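Local coordinates for protein spherulin-4 (Aspergillus clavatus, PDB 5C5G) that acts as a glycoside hydrolase with a (beta/alpha) barrel fold that binds N-acetyl-D-galactosamine and probably serves galactosaminogalactan biosynthesis, at residues A[106-118]-A[137-149]. Residues are numbered along the deposited sequence; the frame is centred on the assembly and turned at random.
Sequences ANLAVRGIFFDET and VKGTSGLGPDHYV
Arg111 and Tyr148 begin the parallel pairing of strands 112-116 and 148-152, neighbours in the closed eight-stranded (beta/alpha) barrel and the two ends of a beta-alpha-beta unit whose helix is 124-139. Tyr148 N gives a nearly straight bond to a lone pair of Arg111 O (2.9 Å, 169° at the hydrogen), and Tyr148 O takes Ile113 N at 2.9 Å. Between these bonds Gly112 CA comes to 3.0 Å from Tyr148 O, the close approach of a glycine in the strand pair. Beyond the strand end, the bent Arg111 side chain (chi3 82°) reaches Asp146. Arg111 NE forms a salt bridge to Asp146 OD1 at 2.7 Å, with the oxygen near the guanidinium plane but the nitrogen above the carboxylate plane; Arg111 NH1 adds a weak bond to the same oxygen. Pro145, preceded by a cis peptide, lays CD over one guanidinium face, while Arg72 binds Asp146 OD2, so Asp146 is shared by Arg111 and Arg72. On the helix-facing side, Val137 CG2 wedges between Ile113 CG1 and the edge of the Phe115 ring, 3.7 Å from Phe115 CZ; Val149 CG1 meets that ring's edge too, and Ile113 CG2 sits over its face. Leu143 CD2 packs alongside Val110 CG2. Further out, the His147 ring ties the loop leading into strand 148-152 back to helix 124-139 through His147 ND1 to Val137 O (2.8 Å). At the other end of strand 112-116 stands Asp116, which binds N-acetyl-D-galactosamine. Near Val110 and Gly142, one water accepts from Val110 N and lies 2.8 Å from Gly142 O.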
loop_
_atom_site.group_PDB
_atom_site.type_symbol
_atom_site.label_atom_id
_atom_site.label_comp_id
_atom_site.label_asym_id
_atom_site.label_seq_id
_atom_site.Cartn_x
_atom_site.Cartn_y
_atom_site.Cartn_z
ATOM N N ALA A 106 6.673 -17.468 -13.130
ATOM C CA ALA A 106 7.539 -16.468 -12.531
ATOM C C ALA A 106 6.827 -15.147 -12.246
ATOM O O ALA A 106 7.265 -14.393 -11.382
ATOM C CB ALA A 106 8.752 -16.231 -13.425
ATOM N N ASN A 107 5.737 -14.877 -12.962
ATOM C CA ASN A 107 4.972 -13.644 -12.773
ATOM C C ASN A 107 3.837 -13.755 -11.766
ATOM O O ASN A 107 3.176 -12.757 -11.461
ATOM C CB ASN A 107 4.434 -13.120 -14.110
ATOM C CG ASN A 107 5.388 -12.146 -14.789
ATOM O OD1 ASN A 107 6.508 -11.929 -14.327
ATOM N ND2 ASN A 107 4.938 -11.546 -15.888
ATOM N N LEU A 108 3.604 -14.958 -11.245
ATOM C CA LEU A 108 2.684 -15.100 -10.127
ATOM C C LEU A 108 3.521 -14.917 -8.882
ATOM O O LEU A 108 4.007 -15.885 -8.298
ATOM C CB LEU A 108 1.974 -16.458 -10.132
ATOM C CG LEU A 108 0.950 -16.539 -8.992
ATOM C CD1 LEU A 108 -0.218 -15.591 -9.211
ATOM C CD2 LEU A 108 0.431 -17.935 -8.761
ATOM N N ALA A 109 3.697 -13.664 -8.487
ATOM C CA ALA A 109 4.660 -13.321 -7.459
ATOM C C ALA A 109 4.393 -11.929 -6.947
ATOM O O ALA A 109 3.825 -11.089 -7.659
ATOM C CB ALA A 109 6.074 -13.385 -8.011
ATOM N N VAL A 110 4.888 -11.668 -5.745
ATOM C CA VAL A 110 4.914 -10.320 -5.185
ATOM C C VAL A 110 6.360 -9.936 -4.902
ATOM O O VAL A 110 7.249 -10.794 -4.888
ATOM C CB VAL A 110 4.019 -10.205 -3.935
ATOM C CG1 VAL A 110 2.553 -10.498 -4.293
ATOM C CG2 VAL A 110 4.490 -11.123 -2.838
ATOM N N ARG A 111 6.574 -8.642 -4.693
ATOM C CA ARG A 111 7.897 -8.075 -4.495
ATOM C C ARG A 111 8.095 -7.532 -3.080
ATOM O O ARG A 111 9.024 -6.760 -2.834
ATOM C CB ARG A 111 8.140 -6.976 -5.537
ATOM C CG ARG A 111 8.168 -7.533 -6.958
ATOM C CD ARG A 111 8.072 -6.471 -8.033
ATOM N NE ARG A 111 9.365 -5.862 -8.298
ATOM C CZ ARG A 111 9.910 -5.700 -9.504
ATOM N NH1 ARG A 111 11.098 -5.127 -9.599
ATOM N NH2 ARG A 111 9.283 -6.086 -10.614
ATOM N N GLY A 112 7.257 -7.988 -2.164
ATOM C CA GLY A 112 7.337 -7.563 -0.791
ATOM C C GLY A 112 6.042 -7.853 -0.080
ATOM O O GLY A 112 5.151 -8.515 -0.613
ATOM N N ILE A 113 5.956 -7.352 1.147
ATOM C CA ILE A 113 4.863 -7.632 2.052
ATOM C C ILE A 113 4.351 -6.342 2.668
ATOM O O ILE A 113 5.126 -5.454 3.059
ATOM C CB ILE A 113 5.316 -8.589 3.180
ATOM C CG1 ILE A 113 5.784 -9.939 2.594
ATOM C CG2 ILE A 113 4.227 -8.797 4.208
ATOM C CD1 ILE A 113 4.723 -10.775 1.899
ATOM N N PHE A 114 3.025 -6.276 2.751
ATOM C CA PHE A 114 2.284 -5.216 3.435
ATOM C C PHE A 114 1.755 -5.799 4.736
ATOM O O PHE A 114 0.890 -6.673 4.709
ATOM C CB PHE A 114 1.128 -4.776 2.538
ATOM C CG PHE A 114 0.182 -3.790 3.161
ATOM C CD1 PHE A 114 0.445 -2.440 3.132
ATOM C CD2 PHE A 114 -1.008 -4.215 3.745
ATOM C CE1 PHE A 114 -0.454 -1.524 3.674
ATOM C CE2 PHE A 114 -1.908 -3.301 4.278
ATOM C CZ PHE A 114 -1.633 -1.966 4.241
ATOM N N PHE A 115 2.291 -5.344 5.867
ATOM C CA PHE A 115 1.896 -5.823 7.193
ATOM C C PHE A 115 0.812 -4.919 7.738
ATOM O O PHE A 115 1.065 -3.752 8.072
ATOM C CB PHE A 115 3.085 -5.829 8.135
ATOM C CG PHE A 115 4.125 -6.863 7.800
ATOM C CD1 PHE A 115 3.861 -8.215 8.029
ATOM C CD2 PHE A 115 5.356 -6.506 7.292
ATOM C CE1 PHE A 115 4.807 -9.186 7.745
ATOM C CE2 PHE A 115 6.317 -7.477 6.995
ATOM C CZ PHE A 115 6.041 -8.824 7.231
ATOM N N ASP A 116 -0.398 -5.440 7.847
ATOM C CA ASP A 116 -1.515 -4.669 8.372
ATOM C C ASP A 116 -1.551 -4.721 9.888
ATOM O O ASP A 116 -1.073 -5.668 10.521
ATOM C CB ASP A 116 -2.830 -5.164 7.782
ATOM C CG ASP A 116 -3.922 -4.116 7.805
ATOM O OD1 ASP A 116 -3.634 -2.908 7.999
ATOM O OD2 ASP A 116 -5.091 -4.491 7.643
ATOM N N GLU A 117 -2.095 -3.661 10.452
ATOM C CA GLU A 117 -2.350 -3.548 11.885
ATOM C C GLU A 117 -1.082 -3.600 12.704
ATOM O O GLU A 117 -1.024 -4.261 13.733
ATOM C CB GLU A 117 -3.282 -4.662 12.373
ATOM C CG GLU A 117 -4.540 -4.841 11.557
ATOM C CD GLU A 117 -5.192 -6.216 11.759
ATOM O OE1 GLU A 117 -4.474 -7.252 11.861
ATOM O OE2 GLU A 117 -6.435 -6.252 11.805
ATOM N N THR A 118 -0.051 -2.901 12.289
ATOM C CA THR A 118 1.128 -2.810 13.134
ATOM C C THR A 118 0.819 -1.832 14.281
ATOM O O THR A 118 -0.017 -0.945 14.150
ATOM C CB THR A 118 2.347 -2.360 12.334
ATOM O OG1 THR A 118 2.045 -1.129 11.671
ATOM C CG2 THR A 118 2.736 -3.421 11.315
ATOM N N VAL A 137 11.276 -11.060 5.465
ATOM C CA VAL A 137 10.945 -10.614 4.128
ATOM C C VAL A 137 12.199 -10.448 3.280
ATOM O O VAL A 137 12.245 -10.897 2.124
ATOM C CB VAL A 137 10.179 -9.304 4.175
ATOM C CG1 VAL A 137 9.964 -8.738 2.772
ATOM C CG2 VAL A 137 8.849 -9.525 4.848
ATOM N N LYS A 138 13.220 -9.807 3.833
ATOM C CA LYS A 138 14.450 -9.548 3.086
ATOM C C LYS A 138 15.216 -10.824 2.768
ATOM O O LYS A 138 16.010 -10.840 1.830
ATOM C CB LYS A 138 15.358 -8.593 3.861
ATOM C CG LYS A 138 14.759 -7.215 4.126
ATOM C CD LYS A 138 14.557 -6.377 2.873
ATOM C CE LYS A 138 14.045 -4.971 3.233
ATOM N NZ LYS A 138 13.543 -4.177 2.052
ATOM N N GLY A 139 15.010 -11.887 3.546
ATOM C CA GLY A 139 15.788 -13.106 3.392
ATOM C C GLY A 139 15.093 -14.262 2.698
ATOM O O GLY A 139 15.692 -15.323 2.504
ATOM N N THR A 140 13.838 -14.080 2.311
ATOM C CA THR A 140 13.063 -15.170 1.730
ATOM C C THR A 140 13.019 -15.075 0.211
ATOM O O THR A 140 12.560 -14.080 -0.361
ATOM C CB THR A 140 11.635 -15.187 2.294
ATOM O OG1 THR A 140 11.672 -15.370 3.720
ATOM C CG2 THR A 140 10.846 -16.334 1.703
ATOM N N SER A 141 13.504 -16.131 -0.441
ATOM C CA SER A 141 13.494 -16.191 -1.888
ATOM C C SER A 141 12.052 -16.154 -2.383
ATOM O O SER A 141 11.178 -16.814 -1.818
ATOM C CB SER A 141 14.166 -17.472 -2.374
ATOM O OG SER A 141 14.308 -17.443 -3.781
ATOM N N GLY A 142 11.828 -15.407 -3.454
ATOM C CA GLY A 142 10.508 -15.278 -4.040
ATOM C C GLY A 142 9.881 -13.908 -3.840
ATOM O O GLY A 142 8.876 -13.585 -4.466
ATOM N N LEU A 143 10.480 -13.084 -2.980
ATOM C CA LEU A 143 9.985 -11.730 -2.729
ATOM C C LEU A 143 10.893 -10.668 -3.342
ATOM O O LEU A 143 10.737 -9.484 -3.062
ATOM C CB LEU A 143 9.829 -11.504 -1.227
ATOM C CG LEU A 143 8.864 -12.463 -0.550
ATOM C CD1 LEU A 143 8.897 -12.264 0.953
ATOM C CD2 LEU A 143 7.453 -12.303 -1.064
ATOM N N GLY A 144 11.839 -11.096 -4.173
ATOM C CA GLY A 144 12.764 -10.183 -4.818
ATOM C C GLY A 144 12.246 -9.641 -6.133
ATOM O O GLY A 144 11.203 -10.054 -6.641
ATOM N N PRO A 145 12.997 -8.703 -6.715
ATOM C CA PRO A 145 14.279 -8.234 -6.178
ATOM C C PRO A 145 14.157 -7.254 -5.015
ATOM O O PRO A 145 15.128 -7.001 -4.294
ATOM C CB PRO A 145 14.905 -7.514 -7.374
ATOM C CG PRO A 145 13.749 -7.058 -8.173
ATOM C CD PRO A 145 12.713 -8.127 -8.039
ATOM N N ASP A 146 12.976 -6.679 -4.835
ATOM C CA ASP A 146 12.842 -5.548 -3.927
ATOM C C ASP A 146 12.755 -5.918 -2.451
ATOM O O ASP A 146 13.255 -5.201 -1.599
ATOM C CB ASP A 146 11.610 -4.730 -4.299
ATOM C CG ASP A 146 11.595 -4.353 -5.763
ATOM O OD1 ASP A 146 11.299 -5.226 -6.596
ATOM O OD2 ASP A 146 11.892 -3.184 -6.081
ATOM N N HIS A 147 12.072 -7.009 -2.147
ATOM C CA HIS A 147 11.829 -7.403 -0.763
ATOM C C HIS A 147 11.297 -6.226 0.051
ATOM O O HIS A 147 11.749 -5.942 1.157
ATOM C CB HIS A 147 13.107 -7.940 -0.121
ATOM C CG HIS A 147 13.663 -9.160 -0.796
ATOM N ND1 HIS A 147 13.381 -10.438 -0.368
ATOM C CD2 HIS A 147 14.481 -9.294 -1.867
ATOM C CE1 HIS A 147 14.003 -11.311 -1.143
ATOM N NE2 HIS A 147 14.683 -10.644 -2.059
ATOM N N TYR A 148 10.310 -5.550 -0.510
ATOM C CA TYR A 148 9.753 -4.340 0.087
ATOM C C TYR A 148 8.960 -4.676 1.344
ATOM O O TYR A 148 8.316 -5.724 1.426
ATOM C CB TYR A 148 8.814 -3.721 -0.935
ATOM C CG TYR A 148 8.660 -2.225 -0.995
ATOM C CD1 TYR A 148 9.716 -1.405 -1.381
ATOM C CD2 TYR A 148 7.420 -1.637 -0.766
ATOM C CE1 TYR A 148 9.547 -0.032 -1.476
ATOM C CE2 TYR A 148 7.239 -0.268 -0.868
ATOM C CZ TYR A 148 8.301 0.527 -1.221
ATOM O OH TYR A 148 8.110 1.887 -1.321
ATOM N N VAL A 149 8.987 -3.773 2.315
ATOM C CA VAL A 149 8.225 -3.907 3.550
ATOM C C VAL A 149 7.420 -2.639 3.782
ATOM O O VAL A 149 7.980 -1.538 3.847
ATOM C CB VAL A 149 9.152 -4.116 4.753
ATOM C CG1 VAL A 149 8.366 -4.090 6.067
ATOM C CG2 VAL A 149 9.888 -5.439 4.624
HETATM O O HOH W 1 6.131 -14.017 -4.639
HETATM O O HOH W 2 9.184 -11.624 -6.610
#